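Long-range contacts in N-alpha-acetyltransferase 30 (Saccharomyces cerevisiae, PDB 6YGA), which catalyses, as the catalytic subunit of the NatC complex, transfer of an acetyl group from acetyl-CoA to the N-terminal methionine of proteins such as the L-A virus GAG protein: residues 63-68 / 98-103; 44-49 / 104-109; 76-81 / 114-119; 1-6 / 48-53. All coordinates share one frame; numbering follows the deposited sequence.

Contact 1 of 4, residues 63-68 / 98-103; sequences GCIVCK and KLVEIA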
loop_
_atom_site.group_PDB
_atom_site.type_symbol
_atom_site.label_atom_id
_atom_site.label_comp_id
_atom_site.label_asym_id
_atom_site.label_seq_id
_atom_site.Cartn_x
_atom_site.Cartn_y
_atom_site.Cartn_z
ATOM N N GLY A 63 -25.999 -5.634 -20.200
ATOM C CA GLY A 63 -24.592 -5.428 -19.924
ATOM C C GLY A 63 -24.181 -4.066 -20.428
ATOM O O GLY A 63 -24.795 -3.514 -21.347
ATOM N N CYS A 64 -23.136 -3.519 -19.815
ATOM C CA CYS A 64 -22.677 -2.198 -20.217
ATOM C C CYS A 64 -21.223 -2.008 -19.818
ATOM O O CYS A 64 -20.703 -2.690 -18.930
ATOM C CB CYS A 64 -23.538 -1.095 -19.597
ATOM S SG CYS A 64 -23.356 -0.953 -17.811
ATOM N N ILE A 65 -20.583 -1.053 -20.483
ATOM C CA ILE A 65 -19.223 -0.642 -20.160
ATOM C C ILE A 65 -19.174 0.878 -20.224
ATOM O O ILE A 65 -19.775 1.492 -21.113
ATOM C CB ILE A 65 -18.194 -1.305 -21.105
ATOM C CG1 ILE A 65 -16.764 -0.978 -20.678
ATOM C CG2 ILE A 65 -18.440 -0.917 -22.563
ATOM C CD1 ILE A 65 -15.722 -1.758 -21.454
ATOM N N VAL A 66 -18.495 1.488 -19.257
ATOM C CA VAL A 66 -18.431 2.939 -19.123
ATOM C C VAL A 66 -16.965 3.344 -19.143
ATOM O O VAL A 66 -16.167 2.839 -18.342
ATOM C CB VAL A 66 -19.119 3.419 -17.837
ATOM C CG1 VAL A 66 -19.136 4.928 -17.788
ATOM C CG2 VAL A 66 -20.532 2.869 -17.750
ATOM N N CYS A 67 -16.608 4.252 -20.049
ATOM C CA CYS A 67 -15.217 4.614 -20.273
ATOM C C CYS A 67 -15.059 6.125 -20.359
ATOM O O CYS A 67 -16.013 6.861 -20.620
ATOM C CB CYS A 67 -14.674 3.966 -21.555
ATOM S SG CYS A 67 -14.863 2.171 -21.586
ATOM N N LYS A 68 -13.826 6.576 -20.132
ATOM C CA LYS A 68 -13.431 7.963 -20.322
ATOM C C LYS A 68 -12.055 7.983 -20.973
ATOM O O LYS A 68 -11.364 6.963 -21.049
ATOM C CB LYS A 68 -13.397 8.736 -18.997
ATOM C CG LYS A 68 -12.108 8.535 -18.217
ATOM C CD LYS A 68 -12.113 9.269 -16.889
ATOM C CE LYS A 68 -10.711 9.339 -16.296
ATOM N NZ LYS A 68 -9.804 10.192 -17.118
ATOM N N LYS A 98 -16.994 -8.904 -25.361
ATOM C CA LYS A 98 -17.378 -8.148 -26.548
ATOM C C LYS A 98 -17.550 -6.667 -26.227
ATOM O O LYS A 98 -17.234 -5.807 -27.056
ATOM C CB LYS A 98 -18.659 -8.725 -27.147
ATOM C CG LYS A 98 -18.853 -8.372 -28.608
ATOM C CD LYS A 98 -17.690 -8.885 -29.441
ATOM C CE LYS A 98 -17.819 -8.462 -30.893
ATOM N NZ LYS A 98 -16.783 -9.110 -31.741
ATOM N N LEU A 99 -18.049 -6.350 -25.029
ATOM C CA LEU A 99 -18.185 -4.953 -24.633
ATOM C C LEU A 99 -16.823 -4.289 -24.475
ATOM O O LEU A 99 -16.644 -3.127 -24.856
ATOM C CB LEU A 99 -18.989 -4.850 -23.337
ATOM C CG LEU A 99 -20.510 -4.975 -23.454
ATOM C CD1 LEU A 99 -21.133 -5.227 -22.091
ATOM C CD2 LEU A 99 -21.092 -3.719 -24.076
ATOM N N VAL A 100 -15.850 -5.007 -23.909
ATOM C CA VAL A 100 -14.504 -4.458 -23.795
ATOM C C VAL A 100 -13.905 -4.243 -25.178
ATOM O O VAL A 100 -13.282 -3.210 -25.448
ATOM C CB VAL A 100 -13.621 -5.374 -22.927
ATOM C CG1 VAL A 100 -12.194 -4.856 -22.889
ATOM C CG2 VAL A 100 -14.177 -5.471 -21.517
ATOM N N GLU A 101 -14.108 -5.203 -26.084
ATOM C CA GLU A 101 -13.528 -5.097 -27.420
ATOM C C GLU A 101 -14.105 -3.917 -28.190
ATOM O O GLU A 101 -13.370 -3.203 -28.881
ATOM C CB GLU A 101 -13.746 -6.398 -28.193
ATOM C CG GLU A 101 -12.860 -7.549 -27.740
ATOM C CD GLU A 101 -13.116 -8.830 -28.516
ATOM O OE1 GLU A 101 -14.221 -8.976 -29.079
ATOM O OE2 GLU A 101 -12.212 -9.691 -28.564
ATOM N N ILE A 102 -15.418 -3.694 -28.088
ATOM C CA ILE A 102 -16.015 -2.595 -28.839
ATOM C C ILE A 102 -15.640 -1.252 -28.221
ATOM O O ILE A 102 -15.518 -0.249 -28.934
ATOM C CB ILE A 102 -17.542 -2.781 -28.944
ATOM C CG1 ILE A 102 -18.145 -1.752 -29.902
ATOM C CG2 ILE A 102 -18.203 -2.677 -27.581
ATOM C CD1 ILE A 102 -19.609 -1.970 -30.178
ATOM N N ALA A 103 -15.422 -1.209 -26.903
ATOM C CA ALA A 103 -15.013 0.037 -26.261
ATOM C C ALA A 103 -13.563 0.377 -26.588
ATOM O O ALA A 103 -13.244 1.532 -26.892
ATOM C CB ALA A 103 -15.215 -0.060 -24.749
#
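Strand segment 63-68 packs against helix segment 98-103 with the two axes 8.3 Å apart at closest approach, running roughly the same way and crossing at -35°. The nearest CA pair is I65 with L99. I65 carries most of the strand's share: its CG1 branch lies anti to the backbone N (chi1 -175°) and the chain stays extended, so CD1 extends to the helix. I65 CD1 lands 3.7 Å from A103 CB and 3.8 Å from V100 CA, and touches V100 CG2 as well. The other branch, I65 CG2, lies 3.7 Å from L99 O and brushes L99 CB. L99 answers by sending its CD1 methyl onto the strand backbone, 3.5 Å from C64 N. G63, which has no side chain, lets L99 CD1 lie close on the backbone, 3.7 Å from G63 C. Further along, C67 points toward the helix, and its SG meets A103 CB at 3.9 Å. L84 of strand 76-86 closes in on both I65 and V100, and Y48 packs against I65 from the neighbouring strand. This is the helix-on-sheet core of the GNAT fold. Every touching residue is buried and the touching groups are almost wholly apolar, so the helix probably sits here mainly through apolar packing.

Contact 2 of 4, residues 44-49 / 104-109; sequences PELTYI and IDKMQR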
loop_
_atom_site.group_PDB
_atom_site.type_symbol
_atom_site.label_atom_id
_atom_site.label_comp_id
_atom_site.label_asym_id
_atom_site.label_seq_id
_atom_site.Cartn_x
_atom_site.Cartn_y
_atom_site.Cartn_z
ATOM N N PRO A 44 -20.103 10.660 -23.763
ATOM C CA PRO A 44 -21.224 9.797 -24.165
ATOM C C PRO A 44 -20.829 8.770 -25.205
ATOM O O PRO A 44 -21.423 7.688 -25.260
ATOM C CB PRO A 44 -22.254 10.794 -24.712
ATOM C CG PRO A 44 -21.437 11.937 -25.183
ATOM C CD PRO A 44 -20.290 12.047 -24.223
ATOM N N GLU A 45 -19.822 9.066 -26.023
ATOM C CA GLU A 45 -19.419 8.160 -27.087
ATOM C C GLU A 45 -18.605 6.975 -26.585
ATOM O O GLU A 45 -18.273 6.093 -27.383
ATOM C CB GLU A 45 -18.614 8.923 -28.144
ATOM C CG GLU A 45 -17.232 9.374 -27.682
ATOM C CD GLU A 45 -17.263 10.623 -26.817
ATOM O OE1 GLU A 45 -18.359 11.171 -26.587
ATOM O OE2 GLU A 45 -16.182 11.062 -26.372
ATOM N N LEU A 46 -18.284 6.932 -25.291
ATOM C CA LEU A 46 -17.425 5.901 -24.726
ATOM C C LEU A 46 -18.174 4.979 -23.768
ATOM O O LEU A 46 -17.548 4.294 -22.953
ATOM C CB LEU A 46 -16.227 6.547 -24.030
ATOM C CG LEU A 46 -15.335 7.417 -24.920
ATOM C CD1 LEU A 46 -14.124 7.927 -24.143
ATOM C CD2 LEU A 46 -14.899 6.651 -26.161
ATOM N N THR A 47 -19.501 4.950 -23.849
ATOM C CA THR A 47 -20.323 4.042 -23.059
ATOM C C THR A 47 -21.166 3.198 -24.004
ATOM O O THR A 47 -21.836 3.735 -24.892
ATOM C CB THR A 47 -21.219 4.806 -22.080
ATOM O OG1 THR A 47 -20.403 5.476 -21.113
ATOM C CG2 THR A 47 -22.156 3.854 -21.359
ATOM N N TYR A 48 -21.124 1.882 -23.815
ATOM C CA TYR A 48 -21.837 0.943 -24.667
ATOM C C TYR A 48 -22.724 0.047 -23.819
ATOM O O TYR A 48 -22.429 -0.215 -22.651
ATOM C CB TYR A 48 -20.867 0.082 -25.491
ATOM C CG TYR A 48 -20.258 0.817 -26.657
ATOM C CD1 TYR A 48 -19.148 1.633 -26.485
ATOM C CD2 TYR A 48 -20.798 0.703 -27.931
ATOM C CE1 TYR A 48 -18.590 2.316 -27.551
ATOM C CE2 TYR A 48 -20.249 1.379 -29.004
ATOM C CZ TYR A 48 -19.145 2.185 -28.810
ATOM O OH TYR A 48 -18.599 2.858 -29.881
ATOM N N ILE A 49 -23.814 -0.423 -24.424
ATOM C CA ILE A 49 -24.736 -1.340 -23.772
ATOM C C ILE A 49 -24.885 -2.585 -24.636
ATOM O O ILE A 49 -24.633 -2.575 -25.843
ATOM C CB ILE A 49 -26.116 -0.701 -23.507
ATOM C CG1 ILE A 49 -26.661 -0.056 -24.785
ATOM C CG2 ILE A 49 -26.029 0.304 -22.372
ATOM C CD1 ILE A 49 -28.055 0.514 -24.643
ATOM N N ILE A 104 -12.671 -0.615 -26.528
ATOM C CA ILE A 104 -11.274 -0.367 -26.872
ATOM C C ILE A 104 -11.147 0.001 -28.344
ATOM O O ILE A 104 -10.348 0.868 -28.717
ATOM C CB ILE A 104 -10.407 -1.589 -26.510
ATOM C CG1 ILE A 104 -10.421 -1.822 -24.999
ATOM C CG2 ILE A 104 -8.976 -1.400 -27.002
ATOM C CD1 ILE A 104 -9.546 -2.979 -24.555
ATOM N N ASP A 105 -11.941 -0.645 -29.201
ATOM C CA ASP A 105 -11.933 -0.303 -30.620
ATOM C C ASP A 105 -12.345 1.150 -30.834
ATOM O O ASP A 105 -11.769 1.847 -31.676
ATOM C CB ASP A 105 -12.851 -1.256 -31.388
ATOM C CG ASP A 105 -12.825 -1.021 -32.886
ATOM O OD1 ASP A 105 -13.450 -0.044 -33.349
ATOM O OD2 ASP A 105 -12.175 -1.812 -33.603
ATOM N N LYS A 106 -13.330 1.625 -30.068
ATOM C CA LYS A 106 -13.752 3.018 -30.171
ATOM C C LYS A 106 -12.650 3.960 -29.702
ATOM O O LYS A 106 -12.367 4.976 -30.349
ATOM C CB LYS A 106 -15.030 3.234 -29.359
ATOM C CG LYS A 106 -15.495 4.682 -29.271
ATOM C CD LYS A 106 -15.801 5.257 -30.646
ATOM C CE LYS A 106 -16.343 6.677 -30.547
ATOM N NZ LYS A 106 -16.591 7.266 -31.891
HETATM N N MSE A 107 -12.016 3.639 -28.578
HETATM C CA MSE A 107 -10.975 4.490 -28.014
HETATM C C MSE A 107 -9.719 4.485 -28.888
HETATM O O MSE A 107 -9.044 5.505 -29.005
HETATM C CB MSE A 107 -10.654 4.056 -26.577
HETATM C CG MSE A 107 -11.810 4.302 -25.604
HETATM SE SE MSE A 107 -11.370 4.042 -23.717
HETATM C CE MSE A 107 -11.580 2.107 -23.595
ATOM N N GLN A 108 -9.419 3.348 -29.522
ATOM C CA GLN A 108 -8.311 3.318 -30.473
ATOM C C GLN A 108 -8.604 4.196 -31.682
ATOM O O GLN A 108 -7.727 4.934 -32.149
ATOM C CB GLN A 108 -8.021 1.884 -30.914
ATOM C CG GLN A 108 -6.907 1.785 -31.941
ATOM C CD GLN A 108 -6.463 0.360 -32.183
ATOM O OE1 GLN A 108 -7.280 -0.523 -32.438
ATOM N NE2 GLN A 108 -5.160 0.126 -32.091
ATOM N N ARG A 109 -9.832 4.131 -32.203
ATOM C CA ARG A 109 -10.214 5.005 -33.305
ATOM C C ARG A 109 -10.252 6.463 -32.874
ATOM O O ARG A 109 -10.145 7.352 -33.726
ATOM C CB ARG A 109 -11.569 4.578 -33.882
ATOM C CG ARG A 109 -11.496 3.327 -34.753
ATOM C CD ARG A 109 -12.839 2.959 -35.387
ATOM N NE ARG A 109 -13.727 2.268 -34.456
ATOM C CZ ARG A 109 -14.854 2.781 -33.970
ATOM N NH1 ARG A 109 -15.245 3.995 -34.332
ATOM N NH2 ARG A 109 -15.593 2.074 -33.126
#
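K106 is the side chain around which this contact is built. Its CG lies anti to the backbone N (chi1 174°), a bend at chi2 (61°) follows, and the rest is extended, so the aliphatic chain reaches across the turn that leads into strand 47-52. Y48 meets it at about a right angle: the phenolic OH comes against the root of the lysine, 3.6 Å from K106 CB. Farther out, K106 CG rests 3.6 Å from the carbonyl O of E45, and K106 CE reaches 4.0 Å from E45 CB. In the GNAT fold, helix 95-109 packs on one face of the sheet, and here its C-terminal part covers the start of the second strand. L46 keeps CG beside its own backbone N, which places CD2 between two helix residues, 3.7 Å from K106 CG and 3.9 Å from CG of selenomethionine M107. One turn along, R109 NE donates to D105 OD1 at 2.6 Å, nearly in the guanidinium plane. The ammonium of K106 forms a salt bridge with E110.

Contact 3 of 4, residues 76-81 / 114-119; sequences RLRGYI and EIMLET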
loop_
_atom_site.group_PDB
_atom_site.type_symbol
_atom_site.label_atom_id
_atom_site.label_comp_id
_atom_site.label_asym_id
_atom_site.label_seq_id
_atom_site.Cartn_x
_atom_site.Cartn_y
_atom_site.Cartn_z
ATOM N N ARG A 76 0.370 11.965 -24.286
ATOM C CA ARG A 76 -0.305 10.710 -24.584
ATOM C C ARG A 76 -1.753 10.747 -24.118
ATOM O O ARG A 76 -2.064 11.300 -23.059
ATOM C CB ARG A 76 0.427 9.521 -23.942
ATOM C CG ARG A 76 1.773 9.233 -24.598
ATOM C CD ARG A 76 2.559 8.140 -23.884
ATOM N NE ARG A 76 1.928 6.825 -23.981
ATOM C CZ ARG A 76 2.019 6.022 -25.037
ATOM N NH1 ARG A 76 2.706 6.397 -26.107
ATOM N NH2 ARG A 76 1.415 4.841 -25.029
ATOM N N LEU A 77 -2.633 10.159 -24.928
ATOM C CA LEU A 77 -4.042 10.012 -24.587
ATOM C C LEU A 77 -4.253 8.662 -23.916
ATOM O O LEU A 77 -3.920 7.619 -24.492
ATOM C CB LEU A 77 -4.923 10.125 -25.829
ATOM C CG LEU A 77 -5.206 11.539 -26.326
ATOM C CD1 LEU A 77 -6.135 11.515 -27.530
ATOM C CD2 LEU A 77 -5.799 12.369 -25.201
ATOM N N ARG A 78 -4.814 8.687 -22.708
ATOM C CA ARG A 78 -5.056 7.487 -21.915
ATOM C C ARG A 78 -6.555 7.210 -21.861
ATOM O O ARG A 78 -7.318 7.985 -21.270
ATOM C CB ARG A 78 -4.484 7.640 -20.506
ATOM C CG ARG A 78 -4.984 6.590 -19.526
ATOM C CD ARG A 78 -4.146 6.561 -18.263
ATOM N NE ARG A 78 -2.802 6.054 -18.520
ATOM C CZ ARG A 78 -1.850 5.963 -17.599
ATOM N NH1 ARG A 78 -2.091 6.346 -16.353
ATOM N NH2 ARG A 78 -0.655 5.486 -17.922
ATOM N N GLY A 79 -6.973 6.114 -22.487
ATOM C CA GLY A 79 -8.313 5.616 -22.275
ATOM C C GLY A 79 -8.429 4.914 -20.936
ATOM O O GLY A 79 -7.465 4.357 -20.412
ATOM N N TYR A 80 -9.634 4.950 -20.371
ATOM C CA TYR A 80 -9.870 4.413 -19.037
ATOM C C TYR A 80 -11.203 3.685 -19.004
ATOM O O TYR A 80 -12.218 4.228 -19.448
ATOM C CB TYR A 80 -9.846 5.530 -17.986
ATOM C CG TYR A 80 -10.133 5.058 -16.580
ATOM C CD1 TYR A 80 -9.197 4.315 -15.875
ATOM C CD2 TYR A 80 -11.336 5.365 -15.957
ATOM C CE1 TYR A 80 -9.454 3.882 -14.591
ATOM C CE2 TYR A 80 -11.601 4.938 -14.672
ATOM C CZ TYR A 80 -10.658 4.197 -13.995
ATOM O OH TYR A 80 -10.921 3.768 -12.715
ATOM N N ILE A 81 -11.197 2.460 -18.485
ATOM C CA ILE A 81 -12.403 1.655 -18.335
ATOM C C ILE A 81 -12.870 1.801 -16.892
ATOM O O ILE A 81 -12.252 1.253 -15.972
ATOM C CB ILE A 81 -12.152 0.186 -18.702
ATOM C CG1 ILE A 81 -11.731 0.072 -20.171
ATOM C CG2 ILE A 81 -13.385 -0.661 -18.426
ATOM C CD1 ILE A 81 -11.449 -1.348 -20.625
ATOM N N GLU A 114 -3.169 4.394 -25.044
ATOM C CA GLU A 114 -3.153 3.297 -24.089
ATOM C C GLU A 114 -4.505 3.231 -23.396
ATOM O O GLU A 114 -5.250 4.213 -23.347
ATOM C CB GLU A 114 -2.028 3.466 -23.064
ATOM C CG GLU A 114 -2.176 4.709 -22.207
ATOM C CD GLU A 114 -0.862 5.175 -21.615
ATOM O OE1 GLU A 114 0.196 4.854 -22.192
ATOM O OE2 GLU A 114 -0.889 5.865 -20.573
ATOM N N ILE A 115 -4.811 2.052 -22.861
ATOM C CA ILE A 115 -6.026 1.814 -22.094
ATOM C C ILE A 115 -5.615 1.394 -20.691
ATOM O O ILE A 115 -4.747 0.527 -20.530
ATOM C CB ILE A 115 -6.908 0.738 -22.750
ATOM C CG1 ILE A 115 -7.090 1.040 -24.236
ATOM C CG2 ILE A 115 -8.264 0.671 -22.066
ATOM C CD1 ILE A 115 -7.857 2.315 -24.502
HETATM N N MSE A 116 -6.234 2.000 -19.684
HETATM C CA MSE A 116 -5.897 1.688 -18.299
HETATM C C MSE A 116 -7.136 1.313 -17.490
HETATM O O MSE A 116 -8.204 1.897 -17.668
HETATM C CB MSE A 116 -5.179 2.874 -17.649
HETATM C CG MSE A 116 -4.551 2.578 -16.294
HETATM SE SE MSE A 116 -5.780 2.777 -14.792
HETATM C CE MSE A 116 -5.682 4.711 -14.580
ATOM N N LEU A 117 -6.982 0.331 -16.604
ATOM C CA LEU A 117 -8.048 -0.065 -15.698
ATOM C C LEU A 117 -7.426 -0.589 -14.413
ATOM O O LEU A 117 -6.243 -0.939 -14.369
ATOM C CB LEU A 117 -8.968 -1.123 -16.326
ATOM C CG LEU A 117 -8.368 -2.514 -16.569
ATOM C CD1 LEU A 117 -8.740 -3.484 -15.454
ATOM C CD2 LEU A 117 -8.786 -3.068 -17.925
ATOM N N GLU A 118 -8.238 -0.631 -13.364
ATOM C CA GLU A 118 -7.869 -1.255 -12.104
ATOM C C GLU A 118 -8.796 -2.432 -11.854
ATOM O O GLU A 118 -9.980 -2.387 -12.208
ATOM C CB GLU A 118 -7.951 -0.267 -10.935
ATOM C CG GLU A 118 -7.094 0.974 -11.104
ATOM C CD GLU A 118 -7.904 2.202 -11.461
ATOM O OE1 GLU A 118 -9.140 2.082 -11.608
ATOM O OE2 GLU A 118 -7.304 3.290 -11.590
ATOM N N THR A 119 -8.256 -3.485 -11.249
ATOM C CA THR A 119 -9.041 -4.668 -10.946
ATOM C C THR A 119 -8.458 -5.339 -9.711
ATOM O O THR A 119 -7.319 -5.076 -9.314
ATOM C CB THR A 119 -9.079 -5.640 -12.137
ATOM O OG1 THR A 119 -10.073 -6.645 -11.911
ATOM C CG2 THR A 119 -7.735 -6.311 -12.322
HETATM O O HOH W 1 -11.089 0.554 -13.394
#
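E114 stands between two arginines of the adjacent parallel strand, and each takes a different carboxylate oxygen. Its CG occupies the crowded position between backbone N and carbonyl carbon, and the extended chain beyond carries the carboxylate back across strand 76-81. R78 approaches side-on, with NE and NH2 both on E114 OE2, at 2.8 and 2.7 Å. R78 NE lies on the anti lone pair of E114 OE2, while NH2 reaches the same oxygen from above the carboxylate plane; the guanidinium and carboxylate planes are 28° apart. R76 also grips side-on, but its NE and NH2 both reach E114 OE1 from above the carboxylate plane, with NH2 at 3.1 Å and the planes 53° apart. Farther along the same face, Y80 and selenomethionine M116 lie side by side, pointing the same way. M116 SE sits at the ring edge, 5.0 Å from the Y80 centroid, a Met-aromatic contact. Y80 OH then donates to the syn lone pair of E118 OE1 at 2.7 Å. Between the strands, G79 N donates to E114 O and M116 N to G79 O, the parallel pairing that closes the beta-alpha-beta unit through helix 95-109. On the other face I81 packs on I115 and L117, and I115 CD1 lies over the bare backbone of G79, 4.0 Å from G79 CA. With four N-H donors gripping one carboxylate, E114 is probably held ionised and fixed in rotation, while the bond from Y80 holds E118 OE1 at the ring edge.

Contact 4 of 4, residues 1-6 / 48-53; sequences MEIVYK and YIAVDN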
loop_
_atom_site.group_PDB
_atom_site.type_symbol
_atom_site.label_atom_id
_atom_site.label_comp_id
_atom_site.label_asym_id
_atom_site.label_seq_id
_atom_site.Cartn_x
_atom_site.Cartn_y
_atom_site.Cartn_z
HETATM N N MSE A 1 -30.972 -16.342 -27.536
HETATM C CA MSE A 1 -30.205 -15.133 -27.272
HETATM C C MSE A 1 -29.708 -14.487 -28.565
HETATM O O MSE A 1 -29.141 -15.163 -29.423
HETATM C CB MSE A 1 -29.025 -15.457 -26.361
HETATM C CG MSE A 1 -28.458 -14.268 -25.634
HETATM SE SE MSE A 1 -26.976 -14.790 -24.492
HETATM C CE MSE A 1 -25.743 -15.380 -25.873
ATOM N N GLU A 2 -29.925 -13.165 -28.704
ATOM C CA GLU A 2 -29.467 -12.399 -29.870
ATOM C C GLU A 2 -28.947 -11.054 -29.355
ATOM O O GLU A 2 -29.632 -10.032 -29.409
ATOM C CB GLU A 2 -30.581 -12.218 -30.901
ATOM C CG GLU A 2 -30.086 -11.954 -32.316
ATOM C CD GLU A 2 -31.127 -11.278 -33.187
ATOM O OE1 GLU A 2 -31.294 -10.046 -33.065
ATOM O OE2 GLU A 2 -31.779 -11.978 -33.991
ATOM N N ILE A 3 -27.711 -11.059 -28.855
ATOM C CA ILE A 3 -27.169 -9.880 -28.192
ATOM C C ILE A 3 -26.761 -8.833 -29.222
ATOM O O ILE A 3 -26.142 -9.146 -30.248
ATOM C CB ILE A 3 -25.985 -10.276 -27.294
ATOM C CG1 ILE A 3 -26.429 -11.325 -26.273
ATOM C CG2 ILE A 3 -25.431 -9.065 -26.572
ATOM C CD1 ILE A 3 -27.539 -10.854 -25.362
ATOM N N VAL A 4 -27.113 -7.579 -28.949
ATOM C CA VAL A 4 -26.791 -6.444 -29.808
ATOM C C VAL A 4 -26.032 -5.422 -28.974
ATOM O O VAL A 4 -26.445 -5.101 -27.854
ATOM C CB VAL A 4 -28.059 -5.821 -30.421
ATOM C CG1 VAL A 4 -27.709 -4.604 -31.260
ATOM C CG2 VAL A 4 -28.808 -6.850 -31.255
ATOM N N TYR A 5 -24.923 -4.922 -29.516
ATOM C CA TYR A 5 -24.059 -3.957 -28.845
ATOM C C TYR A 5 -24.174 -2.617 -29.561
ATOM O O TYR A 5 -23.893 -2.529 -30.761
ATOM C CB TYR A 5 -22.610 -4.442 -28.834
ATOM C CG TYR A 5 -22.451 -5.841 -28.290
ATOM C CD1 TYR A 5 -22.528 -6.946 -29.127
ATOM C CD2 TYR A 5 -22.232 -6.060 -26.937
ATOM C CE1 TYR A 5 -22.391 -8.228 -28.634
ATOM C CE2 TYR A 5 -22.092 -7.339 -26.433
ATOM C CZ TYR A 5 -22.171 -8.419 -27.288
ATOM O OH TYR A 5 -22.035 -9.697 -26.800
ATOM N N LYS A 6 -24.574 -1.583 -28.833
ATOM C CA LYS A 6 -24.879 -0.286 -29.412
ATOM C C LYS A 6 -24.342 0.816 -28.513
ATOM O O LYS A 6 -24.162 0.609 -27.308
ATOM C CB LYS A 6 -26.390 -0.119 -29.613
ATOM C CG LYS A 6 -27.222 -0.603 -28.440
ATOM C CD LYS A 6 -28.565 -1.141 -28.900
ATOM C CE LYS A 6 -29.387 -0.066 -29.587
ATOM N NZ LYS A 6 -30.652 -0.620 -30.139
ATOM N N TYR A 48 -21.124 1.882 -23.815
ATOM C CA TYR A 48 -21.837 0.943 -24.667
ATOM C C TYR A 48 -22.724 0.047 -23.819
ATOM O O TYR A 48 -22.429 -0.215 -22.651
ATOM C CB TYR A 48 -20.867 0.082 -25.491
ATOM C CG TYR A 48 -20.258 0.817 -26.657
ATOM C CD1 TYR A 48 -19.148 1.633 -26.485
ATOM C CD2 TYR A 48 -20.798 0.703 -27.931
ATOM C CE1 TYR A 48 -18.590 2.316 -27.551
ATOM C CE2 TYR A 48 -20.249 1.379 -29.004
ATOM C CZ TYR A 48 -19.145 2.185 -28.810
ATOM O OH TYR A 48 -18.599 2.858 -29.881
ATOM N N ILE A 49 -23.814 -0.423 -24.424
ATOM C CA ILE A 49 -24.736 -1.340 -23.772
ATOM C C ILE A 49 -24.885 -2.585 -24.636
ATOM O O ILE A 49 -24.633 -2.575 -25.843
ATOM C CB ILE A 49 -26.116 -0.701 -23.507
ATOM C CG1 ILE A 49 -26.661 -0.056 -24.785
ATOM C CG2 ILE A 49 -26.029 0.304 -22.372
ATOM C CD1 ILE A 49 -28.055 0.514 -24.643
ATOM N N ALA A 50 -25.297 -3.672 -23.992
ATOM C CA ALA A 50 -25.655 -4.911 -24.666
ATOM C C ALA A 50 -27.116 -5.200 -24.365
ATOM O O ALA A 50 -27.537 -5.119 -23.207
ATOM C CB ALA A 50 -24.772 -6.075 -24.205
ATOM N N VAL A 51 -27.889 -5.515 -25.404
ATOM C CA VAL A 51 -29.300 -5.852 -25.260
ATOM C C VAL A 51 -29.551 -7.187 -25.949
ATOM O O VAL A 51 -28.884 -7.534 -26.928
ATOM C CB VAL A 51 -30.231 -4.753 -25.835
ATOM C CG1 VAL A 51 -30.000 -3.421 -25.125
ATOM C CG2 VAL A 51 -30.048 -4.603 -27.346
ATOM N N ASP A 52 -30.506 -7.950 -25.415
ATOM C CA ASP A 52 -30.931 -9.217 -26.004
ATOM C C ASP A 52 -32.156 -8.925 -26.861
ATOM O O ASP A 52 -33.228 -8.609 -26.335
ATOM C CB ASP A 52 -31.237 -10.256 -24.923
ATOM C CG ASP A 52 -31.600 -11.629 -25.494
ATOM O OD1 ASP A 52 -31.709 -11.776 -26.731
ATOM O OD2 ASP A 52 -31.776 -12.571 -24.691
ATOM N N ASN A 53 -31.993 -9.023 -28.181
ATOM C CA ASN A 53 -33.077 -8.653 -29.084
ATOM C C ASN A 53 -34.217 -9.662 -29.039
ATOM O O ASN A 53 -35.382 -9.286 -29.212
ATOM C CB ASN A 53 -32.539 -8.509 -30.507
ATOM C CG ASN A 53 -33.137 -7.325 -31.238
ATOM O OD1 ASN A 53 -34.230 -6.867 -30.909
ATOM N ND2 ASN A 53 -32.420 -6.822 -32.237
#
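Backbone hydrogen bonds carry most of this antiparallel pairing. V4 and V51 form one hydrogen-bonded pair, V4 N to V51 O at 2.7 Å and V51 N to V4 O at 2.9 Å; K6 and I49 form the next in the same two-way fashion. The pairing is extended by N53 N, which donates to E2 O at 2.8 Å from above the carbonyl plane. A side chain joins in at D52: with CG anti to the backbone N (chi1 -176°), OD1 accepts from E2 N at 3.0 Å in an almost straight bond, from above the carboxylate plane, while OD2 is held by Y90 OH. Apolar contacts divide between the two faces. On one, A50 CB lies 3.7 Å from Y5 CE2, with I3 CG2 on A50 and I3 CD1 3.8 Å from D52 CB; Y5 also packs on K98 and L99 of helix 95-109. On the other, V4 CB meets V51 CG2, and K6 CG rests 3.7 Å from I49 CG1. Strand 3-7, one of the two outermost strands within this chain, pairs with strand 47-52 as the first two strands of the GNAT fold.

The four contacts follow one mixed sheet from its N-terminal edge past its middle. Contact 4 joins strands 3-7 and 47-52 and closes before contacts 1 and 3 open. Contact 2 shares Y48 and I49 with it, centres about 15 Å apart, and brings strand 47-52 to helix 95-109. Contact 1, about 7 Å from contact 2, uses the next strand and is nested in the chain loop contact 2 closes. Contact 3 alternates with both along the chain, its centre about 12 Å from each and 24 Å from contact 4; M107 of contact 2 touches its G79 and I115. Helix 95-109 packs on the GNAT sheet between them, serving contacts 1 and 2 and linking the strands of contact 3.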